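Local structure of lipoprotein (Burkholderia cenocepacia, 4QHQ) at residues I2-V7 and L50-F55; V73-T78 and N199-R204; I83-K88 and A168-T173; V104-S109 and E153-Q158. The protein binds methionine in the cleft between two lobes and probably serves as the substrate-binding lipoprotein of an ABC transporter for that amino acid. All coordinates share one frame; numbering follows the deposited sequence.

The four contacts divide between two mixed sheets, and methionine lies between them. Interactions 1 and 2 belong to one sheet, and the centres of these two contacts are about 10 Å apart. They join where A202 N meets N53 O at 2.9 Å, a probable hydrogen bond. Interactions 3 and 4 belong to the other sheet, with centres about 12 Å apart, and V170 O packs on P105 CD at 3.4 Å. The centre of interaction 3 is about 26 Å from those of interactions 1 and 2. Interactions 1, 2 and 3 each bring one pocket residue to the ligand: F55, N199 and N172. In interaction 4 the side chain of D107 lies about 6 Å from it.

Interaction 1: residues I2-V7 and L50-F55; sequences IKVGTV and LDANSF. With MET (methionine), chain B.
Strand 2-7 runs parallel to strand 52-55, with an angle of 22° between them, V4 paired with A52 and G5 with N53. G5 N donates to A52 O, and S54 N donates to G5 O. At the start of the pair K3 O accepts two bonds, from D51 N at 2.8 Å and from A52 N at 3.2 Å. The D51 carboxylate turns back on the same residue: K3 N gives a nearly straight bond to D51 OD2 (2.9 Å, 173°), which accepts through its anti lone pair. K3 is thus held at both its N-H and its carbonyl. L50 lays both methyls against the backbone of G5, L50 CD2 at 3.6 Å from G5 N and L50 CD1 at 3.7 Å from G5 CA.

These strands are the first and third in chain order, and strand 30-35 flanks 2-7 on its other edge. This is the parallel part of a periplasmic-binding-protein lobe, with helices 10-26 and 211-220 packed against its side chains.

Toward the ligand, the T6 hydroxyl donates to S54 O, with T6 OG1 at 2.7 Å. T6 OG1 is anti to the backbone N (chi1 -162°), which carries it across to the carbonyl. V7 CG2 then touches F55 CB at 3.7 Å. The F55 ring meets the methionine methyl obliquely, with F55 CD2 3.9 Å from MET CE, while F55 O approaches MET CB.

Interaction 2: residues V73-T78 and N199-R204; sequences VSAGLT and NLIAVR. With MET (methionine), chain B.
N199 and T78 meet at the ligand end of this antiparallel pair, where T78 N donates to N199 O. N199 CB lies 3.2 Å from T78 OG1. Its CG is anti to the carbonyl carbon (chi1 -77°), and the amide leads away from strand 73-77 to the ligand. There N199 OD1 accepts from MET N at 2.8 Å, and N199 ND2 donates to MET O, also at 2.8 Å. One amide therefore reads both the amino and the carboxylate group of the bound amino acid.

The two strands are neighbours in the mixed sheet of one lobe of a periplasmic binding protein, and strand 52-57 lies beyond 199-204. V73 and V203 form a hydrogen-bonded pair; S74 and A202 form a non-hydrogen-bonded one. A75 N gives I201 O an almost straight bond (179°). G76 adopts backbone angles at which a CB would collide with the preceding carbonyl oxygen, and its own carbonyl accepts from I201 N. S74 OG rests 3.6 Å from L200 CB. The T78 side chain crosses that of I201, on the face away from L200, at about a right angle, T78 CG2 3.6 Å from I201 CG1. A water joins T78 OG1 to L200 O.

Interaction 3: residues I83-K88 and A168-T173; sequences IGVYSK and AAVINT. With MET (methionine), chain B.
V85 and V170 form a non-hydrogen-bonded pair at the middle of this antiparallel contact, with their CG2 methyls 3.9 Å apart. This face is closely packed and apolar. V85 CG1 reaches A168 CB, also at 3.9 Å. I83 CG1, anti to the backbone N (chi1 -163°), comes 3.3 Å from I171 O, and I83 CD1 meets V170 CG1 at 3.8 Å. The hydrogen-bonded pairs lie to either side: I171 N donates to G84 O, while Y86 and A169 exchange two bonds.

The other face holds a water beside the Y86 ring. The ring crosses I171 at about a right angle, Y86 CD1 3.9 Å from I171 CB. The water sits in the ring plane, 2.7 Å from Y86 OH. It accepts from G84 N and donates to I171 O and T173 OG1, so four protein groups fix it where the strands part. S87, at the far end, is partly exposed; across the pair it touches only A168, and its hydroxyl bonds to D167 O. N172, a pocket residue, follows the strand and occupies the N-cap position of helix 173-178, beside the methionine carboxylate.

The strands belong to the five-stranded mixed sheet at the core of the second lobe of a periplasmic-binding-protein fold. Strand 101-105 pairs with 168-171, and 189-190 borders 84-86. Helix 108-120 packs on I83 and V170, and helix 173-178 on Y86 and I171.

Interaction 4: residues V104-S109 and E153-Q158; sequences VPNDPS and ELDAAQ
V104 pairs in parallel with E153, and its carbonyl accepts a nearly straight bond from L154 N (2.9 Å from V104 O, 172°). P105 comes next, beside L154. P105 CB packs on A156 CB at 4.2 Å. N106 CG stands between the backbone N and the carbonyl carbon (chi1 66°), which folds the amide over the L154 carbonyl, N106 CG 3.3 Å from L154 O. N106 ND2 donates to D155 OD1 at 2.7 Å, with the amide and carboxylate planes 63° apart. A water links N106 ND2 to E153 O. Both amide hydrogens of N106 thus have an acceptor.

A second water donates to N106 OD1 and to D107 OD1, at 2.8 and 2.7 Å, and accepts from A156 N. The turn after the strand leads to D107, the N-cap of helix 108-120 near the methionine. Its OD2 bonds to N110, a residue of the methionine pocket.

Strand 150-154 is one of the two edge strands of the sheet in this periplasmic-binding-protein lobe, and 101-105 separates it from 168-171. Helix 108-120 packs on V104 and P105, helix 58-68 meets D107 and P108, and Y175 of helix 173-178 touches A156.

Interaction 1: residues I2-V7 and L50-F55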
# COMPACT_ATOMS: atom_id res chain seq x y z
N ILE A 2 19.24 -10.83 -9.69
CA ILE A 2 18.21 -10.71 -8.66
C ILE A 2 16.92 -10.13 -9.22
O ILE A 2 16.85 -8.96 -9.59
CB ILE A 2 18.71 -9.83 -7.50
CG1 ILE A 2 20.05 -10.39 -6.97
CG2 ILE A 2 17.65 -9.72 -6.40
CD1 ILE A 2 20.71 -9.52 -5.92
N LYS A 3 15.88 -10.97 -9.27
CA LYS A 3 14.59 -10.57 -9.79
C LYS A 3 13.72 -10.03 -8.66
O LYS A 3 13.38 -10.74 -7.72
CB LYS A 3 13.91 -11.75 -10.51
CG LYS A 3 14.70 -12.31 -11.69
CD LYS A 3 13.95 -13.44 -12.37
CE LYS A 3 12.70 -12.93 -13.07
NZ LYS A 3 11.88 -14.04 -13.64
N VAL A 4 13.40 -8.74 -8.76
CA VAL A 4 12.59 -8.08 -7.74
C VAL A 4 11.26 -7.68 -8.33
O VAL A 4 11.21 -6.91 -9.28
CB VAL A 4 13.30 -6.83 -7.18
CG1 VAL A 4 12.43 -6.17 -6.11
CG2 VAL A 4 14.68 -7.21 -6.64
N GLY A 5 10.18 -8.22 -7.76
CA GLY A 5 8.84 -7.86 -8.20
C GLY A 5 8.32 -6.61 -7.53
O GLY A 5 8.48 -6.41 -6.32
N THR A 6 7.67 -5.76 -8.31
CA THR A 6 7.08 -4.57 -7.73
C THR A 6 5.83 -4.20 -8.52
O THR A 6 5.54 -4.83 -9.53
CB THR A 6 8.08 -3.41 -7.67
OG1 THR A 6 7.59 -2.43 -6.74
CG2 THR A 6 8.29 -2.79 -9.03
N VAL A 7 5.09 -3.22 -8.03
CA VAL A 7 3.87 -2.80 -8.70
C VAL A 7 4.18 -1.58 -9.57
O VAL A 7 4.87 -0.66 -9.14
CB VAL A 7 2.76 -2.50 -7.68
CG1 VAL A 7 1.57 -1.84 -8.35
CG2 VAL A 7 2.33 -3.78 -6.99
N LEU A 50 10.45 -14.99 -8.55
CA LEU A 50 11.15 -13.80 -8.07
C LEU A 50 12.09 -14.19 -6.94
O LEU A 50 11.89 -15.20 -6.27
CB LEU A 50 10.16 -12.77 -7.50
CG LEU A 50 9.07 -12.22 -8.41
CD1 LEU A 50 8.04 -11.44 -7.60
CD2 LEU A 50 9.67 -11.36 -9.53
N ASP A 51 13.09 -13.35 -6.72
CA ASP A 51 13.93 -13.45 -5.53
C ASP A 51 13.49 -12.54 -4.37
O ASP A 51 13.79 -12.82 -3.21
CB ASP A 51 15.37 -13.15 -5.92
CG ASP A 51 15.85 -14.09 -6.99
OD1 ASP A 51 15.93 -15.30 -6.70
OD2 ASP A 51 16.13 -13.63 -8.12
N ALA A 52 12.79 -11.45 -4.69
CA ALA A 52 12.29 -10.56 -3.67
C ALA A 52 11.11 -9.81 -4.25
O ALA A 52 10.92 -9.77 -5.47
CB ALA A 52 13.37 -9.58 -3.23
N ASN A 53 10.31 -9.20 -3.39
CA ASN A 53 9.34 -8.23 -3.87
C ASN A 53 9.30 -7.01 -2.98
O ASN A 53 9.82 -7.03 -1.87
CB ASN A 53 7.95 -8.85 -4.14
CG ASN A 53 7.27 -9.35 -2.88
OD1 ASN A 53 7.28 -8.68 -1.85
ND2 ASN A 53 6.62 -10.50 -2.98
N SER A 54 8.71 -5.94 -3.49
CA SER A 54 8.72 -4.65 -2.80
C SER A 54 7.47 -3.90 -3.19
O SER A 54 7.48 -3.09 -4.13
CB SER A 54 9.98 -3.87 -3.20
OG SER A 54 10.09 -2.61 -2.56
N PHE A 55 6.38 -4.20 -2.49
CA PHE A 55 5.09 -3.63 -2.86
C PHE A 55 4.09 -3.56 -1.72
O PHE A 55 3.02 -3.01 -1.90
CB PHE A 55 4.46 -4.43 -4.00
CG PHE A 55 3.82 -5.71 -3.54
CD1 PHE A 55 4.61 -6.80 -3.17
CD2 PHE A 55 2.44 -5.82 -3.45
CE1 PHE A 55 4.03 -7.97 -2.73
CE2 PHE A 55 1.85 -6.98 -3.01
CZ PHE A 55 2.64 -8.07 -2.66
N MET B . 2.01 0.73 -1.31
CA MET B . 0.73 0.31 -0.74
C MET B . 0.37 1.15 0.46
O MET B . 1.25 1.45 1.26
CB MET B . 0.80 -1.17 -0.36
CG MET B . -0.51 -1.74 0.21
SD MET B . -0.35 -3.47 0.69
CE MET B . -0.13 -4.27 -0.90
OXT MET B . -0.79 1.56 0.64

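Interaction 2: residues V73-T78 and N199-R204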
# COMPACT_ATOMS: atom_id res chain seq x y z
N VAL A 73 9.15 -13.44 4.45
CA VAL A 73 9.39 -12.54 5.55
C VAL A 73 9.94 -11.21 5.07
O VAL A 73 10.50 -11.11 3.97
CB VAL A 73 10.40 -13.11 6.56
CG1 VAL A 73 9.80 -14.31 7.30
CG2 VAL A 73 11.69 -13.50 5.85
N SER A 74 9.80 -10.20 5.91
CA SER A 74 10.38 -8.90 5.62
C SER A 74 11.89 -8.93 5.79
O SER A 74 12.42 -9.51 6.74
CB SER A 74 9.80 -7.85 6.57
OG SER A 74 10.38 -6.60 6.31
N ALA A 75 12.58 -8.32 4.84
CA ALA A 75 14.01 -8.11 4.93
C ALA A 75 14.33 -6.68 5.35
O ALA A 75 15.47 -6.35 5.65
CB ALA A 75 14.67 -8.43 3.60
N GLY A 76 13.32 -5.81 5.36
CA GLY A 76 13.55 -4.43 5.73
C GLY A 76 12.48 -3.50 5.20
O GLY A 76 11.76 -3.83 4.25
N LEU A 77 12.39 -2.32 5.80
CA LEU A 77 11.35 -1.38 5.44
C LEU A 77 11.78 -0.45 4.32
O LEU A 77 12.97 -0.20 4.13
CB LEU A 77 10.95 -0.56 6.67
CG LEU A 77 10.39 -1.35 7.85
CD1 LEU A 77 9.95 -0.39 8.95
CD2 LEU A 77 9.24 -2.28 7.43
N THR A 78 10.79 0.07 3.60
CA THR A 78 11.06 0.92 2.45
C THR A 78 10.53 2.35 2.66
O THR A 78 11.29 3.26 2.97
CB THR A 78 10.50 0.29 1.17
OG1 THR A 78 9.12 -0.05 1.36
CG2 THR A 78 11.26 -0.98 0.83
N ASN A 199 5.83 0.07 4.19
CA ASN A 199 6.04 -0.95 3.17
C ASN A 199 7.40 -1.63 3.39
O ASN A 199 8.22 -1.15 4.18
CB ASN A 199 5.96 -0.33 1.77
CG ASN A 199 4.54 -0.05 1.33
OD1 ASN A 199 4.25 -0.12 0.14
ND2 ASN A 199 3.65 0.30 2.26
N LEU A 200 7.63 -2.74 2.70
CA LEU A 200 8.79 -3.57 3.02
C LEU A 200 9.28 -4.35 1.80
O LEU A 200 8.57 -4.53 0.80
CB LEU A 200 8.42 -4.52 4.17
CG LEU A 200 7.24 -5.47 3.97
CD1 LEU A 200 7.61 -6.76 3.26
CD2 LEU A 200 6.56 -5.83 5.27
N ILE A 201 10.52 -4.80 1.90
CA ILE A 201 11.05 -5.77 0.94
C ILE A 201 10.87 -7.17 1.53
O ILE A 201 11.25 -7.42 2.66
CB ILE A 201 12.54 -5.52 0.65
CG1 ILE A 201 12.71 -4.17 -0.05
CG2 ILE A 201 13.12 -6.66 -0.21
CD1 ILE A 201 14.15 -3.72 -0.16
N ALA A 202 10.25 -8.06 0.76
CA ALA A 202 10.01 -9.43 1.20
C ALA A 202 10.89 -10.40 0.44
O ALA A 202 11.15 -10.22 -0.75
CB ALA A 202 8.55 -9.81 1.02
N VAL A 203 11.34 -11.44 1.14
CA VAL A 203 12.11 -12.53 0.54
C VAL A 203 11.62 -13.86 1.09
O VAL A 203 10.91 -13.90 2.10
CB VAL A 203 13.62 -12.40 0.82
CG1 VAL A 203 14.17 -11.11 0.23
CG2 VAL A 203 13.91 -12.51 2.31
N ARG A 204 11.99 -14.95 0.44
CA ARG A 204 11.67 -16.26 1.00
C ARG A 204 12.42 -16.44 2.31
O ARG A 204 13.58 -16.02 2.43
CB ARG A 204 12.04 -17.38 0.02
CG ARG A 204 11.12 -17.44 -1.18
CD ARG A 204 11.49 -18.59 -2.11
NE ARG A 204 12.85 -18.45 -2.64
CZ ARG A 204 13.15 -17.72 -3.71
NH1 ARG A 204 12.19 -17.09 -4.37
NH2 ARG A 204 14.40 -17.61 -4.12
N MET B . 2.01 0.73 -1.31
CA MET B . 0.73 0.31 -0.74
C MET B . 0.37 1.15 0.46
O MET B . 1.25 1.45 1.26
CB MET B . 0.80 -1.17 -0.36
CG MET B . -0.51 -1.74 0.21
SD MET B . -0.35 -3.47 0.69
CE MET B . -0.13 -4.27 -0.90
OXT MET B . -0.79 1.56 0.64
O HOH W 1 8.40 -2.02 -0.61

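Interaction 3: residues I83-K88 and A168-T173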
# COMPACT_ATOMS: atom_id res chain seq x y z
N ILE A 83 -2.71 6.61 3.59
CA ILE A 83 -3.77 6.43 2.62
C ILE A 83 -4.74 7.60 2.70
O ILE A 83 -5.02 8.14 3.78
CB ILE A 83 -4.46 5.06 2.82
CG1 ILE A 83 -5.29 4.68 1.58
CG2 ILE A 83 -5.26 4.99 4.09
CD1 ILE A 83 -5.63 3.19 1.52
N GLY A 84 -5.23 8.01 1.54
CA GLY A 84 -6.12 9.15 1.48
C GLY A 84 -7.52 8.82 1.02
O GLY A 84 -7.78 7.75 0.43
N VAL A 85 -8.41 9.77 1.28
CA VAL A 85 -9.77 9.76 0.76
C VAL A 85 -9.82 10.81 -0.34
O VAL A 85 -9.37 11.96 -0.14
CB VAL A 85 -10.78 10.14 1.85
CG1 VAL A 85 -12.19 10.09 1.30
CG2 VAL A 85 -10.66 9.22 3.05
N TYR A 86 -10.40 10.44 -1.48
CA TYR A 86 -10.44 11.28 -2.66
C TYR A 86 -11.87 11.45 -3.12
O TYR A 86 -12.71 10.58 -2.90
CB TYR A 86 -9.60 10.69 -3.80
CG TYR A 86 -8.17 10.52 -3.41
CD1 TYR A 86 -7.74 9.38 -2.76
CD2 TYR A 86 -7.25 11.54 -3.63
CE1 TYR A 86 -6.43 9.24 -2.35
CE2 TYR A 86 -5.95 11.42 -3.23
CZ TYR A 86 -5.54 10.26 -2.60
OH TYR A 86 -4.23 10.14 -2.20
N SER A 87 -12.15 12.59 -3.75
CA SER A 87 -13.47 12.87 -4.26
C SER A 87 -13.40 13.86 -5.39
O SER A 87 -12.63 14.82 -5.35
CB SER A 87 -14.37 13.41 -3.15
OG SER A 87 -15.67 13.69 -3.66
N LYS A 88 -14.21 13.62 -6.41
CA LYS A 88 -14.36 14.56 -7.51
C LYS A 88 -15.57 15.44 -7.28
O LYS A 88 -15.86 16.29 -8.10
CB LYS A 88 -14.56 13.81 -8.83
CG LYS A 88 -13.37 13.00 -9.28
CD LYS A 88 -12.19 13.89 -9.58
CE LYS A 88 -10.97 13.06 -9.95
NZ LYS A 88 -9.72 13.88 -9.96
N ALA A 168 -16.96 9.45 -2.74
CA ALA A 168 -15.58 9.47 -2.27
C ALA A 168 -15.03 8.06 -2.34
O ALA A 168 -15.78 7.09 -2.36
CB ALA A 168 -15.49 10.02 -0.85
N ALA A 169 -13.71 7.95 -2.37
CA ALA A 169 -13.06 6.65 -2.34
C ALA A 169 -11.79 6.72 -1.52
O ALA A 169 -11.10 7.73 -1.53
CB ALA A 169 -12.72 6.17 -3.75
N VAL A 170 -11.51 5.64 -0.80
CA VAL A 170 -10.24 5.52 -0.08
C VAL A 170 -9.30 4.74 -0.99
O VAL A 170 -9.60 3.60 -1.37
CB VAL A 170 -10.41 4.80 1.26
CG1 VAL A 170 -9.05 4.70 1.97
CG2 VAL A 170 -11.44 5.51 2.13
N ILE A 171 -8.19 5.36 -1.38
CA ILE A 171 -7.33 4.81 -2.44
C ILE A 171 -5.88 4.75 -2.00
O ILE A 171 -5.33 5.75 -1.52
CB ILE A 171 -7.40 5.66 -3.73
CG1 ILE A 171 -8.86 5.87 -4.17
CG2 ILE A 171 -6.60 5.03 -4.87
CD1 ILE A 171 -8.99 6.67 -5.46
N ASN A 172 -5.29 3.56 -2.11
CA ASN A 172 -3.86 3.38 -1.84
C ASN A 172 -3.00 4.35 -2.62
O ASN A 172 -3.23 4.61 -3.80
CB ASN A 172 -3.41 1.95 -2.14
CG ASN A 172 -4.02 0.93 -1.19
OD1 ASN A 172 -3.44 0.61 -0.14
ND2 ASN A 172 -5.17 0.42 -1.57
N THR A 173 -1.99 4.89 -1.96
CA THR A 173 -1.19 5.95 -2.54
C THR A 173 -0.50 5.56 -3.87
O THR A 173 -0.44 6.37 -4.78
CB THR A 173 -0.22 6.51 -1.50
OG1 THR A 173 -0.98 7.28 -0.55
CG2 THR A 173 0.83 7.39 -2.13
N MET B . 2.01 0.73 -1.31
CA MET B . 0.73 0.31 -0.74
C MET B . 0.37 1.15 0.46
O MET B . 1.25 1.45 1.26
CB MET B . 0.80 -1.17 -0.36
CG MET B . -0.51 -1.74 0.21
SD MET B . -0.35 -3.47 0.69
CE MET B . -0.13 -4.27 -0.90
OXT MET B . -0.79 1.56 0.64
O HOH W 2 -3.66 7.78 -1.01

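Interaction 4: residues V104-S109 and E153-Q158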
# COMPACT_ATOMS: atom_id res chain seq x y z
N VAL A 104 -14.10 1.48 -1.17
CA VAL A 104 -12.88 1.13 -0.44
C VAL A 104 -12.26 -0.14 -1.06
O VAL A 104 -12.95 -0.88 -1.77
CB VAL A 104 -13.15 0.89 1.07
CG1 VAL A 104 -13.70 2.15 1.73
CG2 VAL A 104 -14.08 -0.29 1.28
N PRO A 105 -10.96 -0.39 -0.79
CA PRO A 105 -10.36 -1.64 -1.25
C PRO A 105 -11.06 -2.88 -0.68
O PRO A 105 -11.72 -2.80 0.35
CB PRO A 105 -8.93 -1.56 -0.70
CG PRO A 105 -8.65 -0.09 -0.55
CD PRO A 105 -9.98 0.45 -0.08
N ASN A 106 -10.92 -4.01 -1.37
CA ASN A 106 -11.61 -5.23 -0.97
C ASN A 106 -10.72 -6.38 -0.47
O ASN A 106 -11.21 -7.48 -0.25
CB ASN A 106 -12.51 -5.76 -2.11
CG ASN A 106 -11.72 -6.22 -3.32
OD1 ASN A 106 -10.49 -6.22 -3.32
ND2 ASN A 106 -12.44 -6.67 -4.35
N ASP A 107 -9.44 -6.11 -0.31
CA ASP A 107 -8.54 -7.11 0.28
C ASP A 107 -8.55 -6.87 1.78
O ASP A 107 -8.75 -5.73 2.22
CB ASP A 107 -7.13 -6.98 -0.30
CG ASP A 107 -6.51 -5.65 0.00
OD1 ASP A 107 -6.89 -4.66 -0.67
OD2 ASP A 107 -5.68 -5.56 0.93
N PRO A 108 -8.38 -7.94 2.58
CA PRO A 108 -8.63 -7.85 4.02
C PRO A 108 -7.90 -6.72 4.73
O PRO A 108 -8.53 -5.95 5.45
CB PRO A 108 -8.16 -9.21 4.54
CG PRO A 108 -8.46 -10.13 3.40
CD PRO A 108 -8.11 -9.33 2.16
N SER A 109 -6.59 -6.59 4.53
CA SER A 109 -5.86 -5.59 5.30
C SER A 109 -6.11 -4.16 4.83
O SER A 109 -6.21 -3.26 5.65
CB SER A 109 -4.35 -5.89 5.33
OG SER A 109 -3.75 -5.65 4.08
N GLU A 153 -17.02 -2.31 -2.02
CA GLU A 153 -15.71 -2.91 -1.83
C GLU A 153 -15.21 -3.37 -3.19
O GLU A 153 -15.79 -4.27 -3.80
CB GLU A 153 -15.83 -4.10 -0.88
CG GLU A 153 -16.43 -3.72 0.46
CD GLU A 153 -17.22 -4.86 1.09
OE1 GLU A 153 -18.26 -5.25 0.51
OE2 GLU A 153 -16.81 -5.35 2.15
N LEU A 154 -14.15 -2.73 -3.66
CA LEU A 154 -13.66 -2.96 -5.01
C LEU A 154 -12.18 -3.30 -4.99
O LEU A 154 -11.48 -3.03 -4.01
CB LEU A 154 -13.88 -1.72 -5.88
CG LEU A 154 -15.31 -1.15 -5.88
CD1 LEU A 154 -15.38 0.12 -6.72
CD2 LEU A 154 -16.29 -2.19 -6.40
N ASP A 155 -11.70 -3.86 -6.09
CA ASP A 155 -10.28 -4.18 -6.21
C ASP A 155 -9.48 -2.90 -6.06
O ASP A 155 -9.83 -1.87 -6.62
CB ASP A 155 -10.00 -4.84 -7.57
CG ASP A 155 -10.59 -6.23 -7.68
OD1 ASP A 155 -11.06 -6.78 -6.65
OD2 ASP A 155 -10.58 -6.80 -8.79
N ALA A 156 -8.42 -2.95 -5.25
CA ALA A 156 -7.65 -1.76 -4.92
C ALA A 156 -7.19 -0.98 -6.16
O ALA A 156 -7.23 0.25 -6.17
CB ALA A 156 -6.44 -2.12 -4.04
N ALA A 157 -6.78 -1.69 -7.20
CA ALA A 157 -6.24 -1.02 -8.38
C ALA A 157 -7.31 -0.29 -9.18
O ALA A 157 -7.00 0.63 -9.93
CB ALA A 157 -5.49 -2.01 -9.26
N GLN A 158 -8.57 -0.70 -9.01
CA GLN A 158 -9.64 -0.13 -9.83
C GLN A 158 -10.19 1.18 -9.28
O GLN A 158 -10.87 1.92 -10.00
CB GLN A 158 -10.79 -1.13 -10.01
CG GLN A 158 -10.42 -2.48 -10.59
CD GLN A 158 -9.87 -2.39 -12.01
OE1 GLN A 158 -10.07 -1.40 -12.72
NE2 GLN A 158 -9.16 -3.44 -12.42
O HOH W 3 -7.98 -5.00 -3.12
O HOH W 4 -15.30 -6.79 -4.45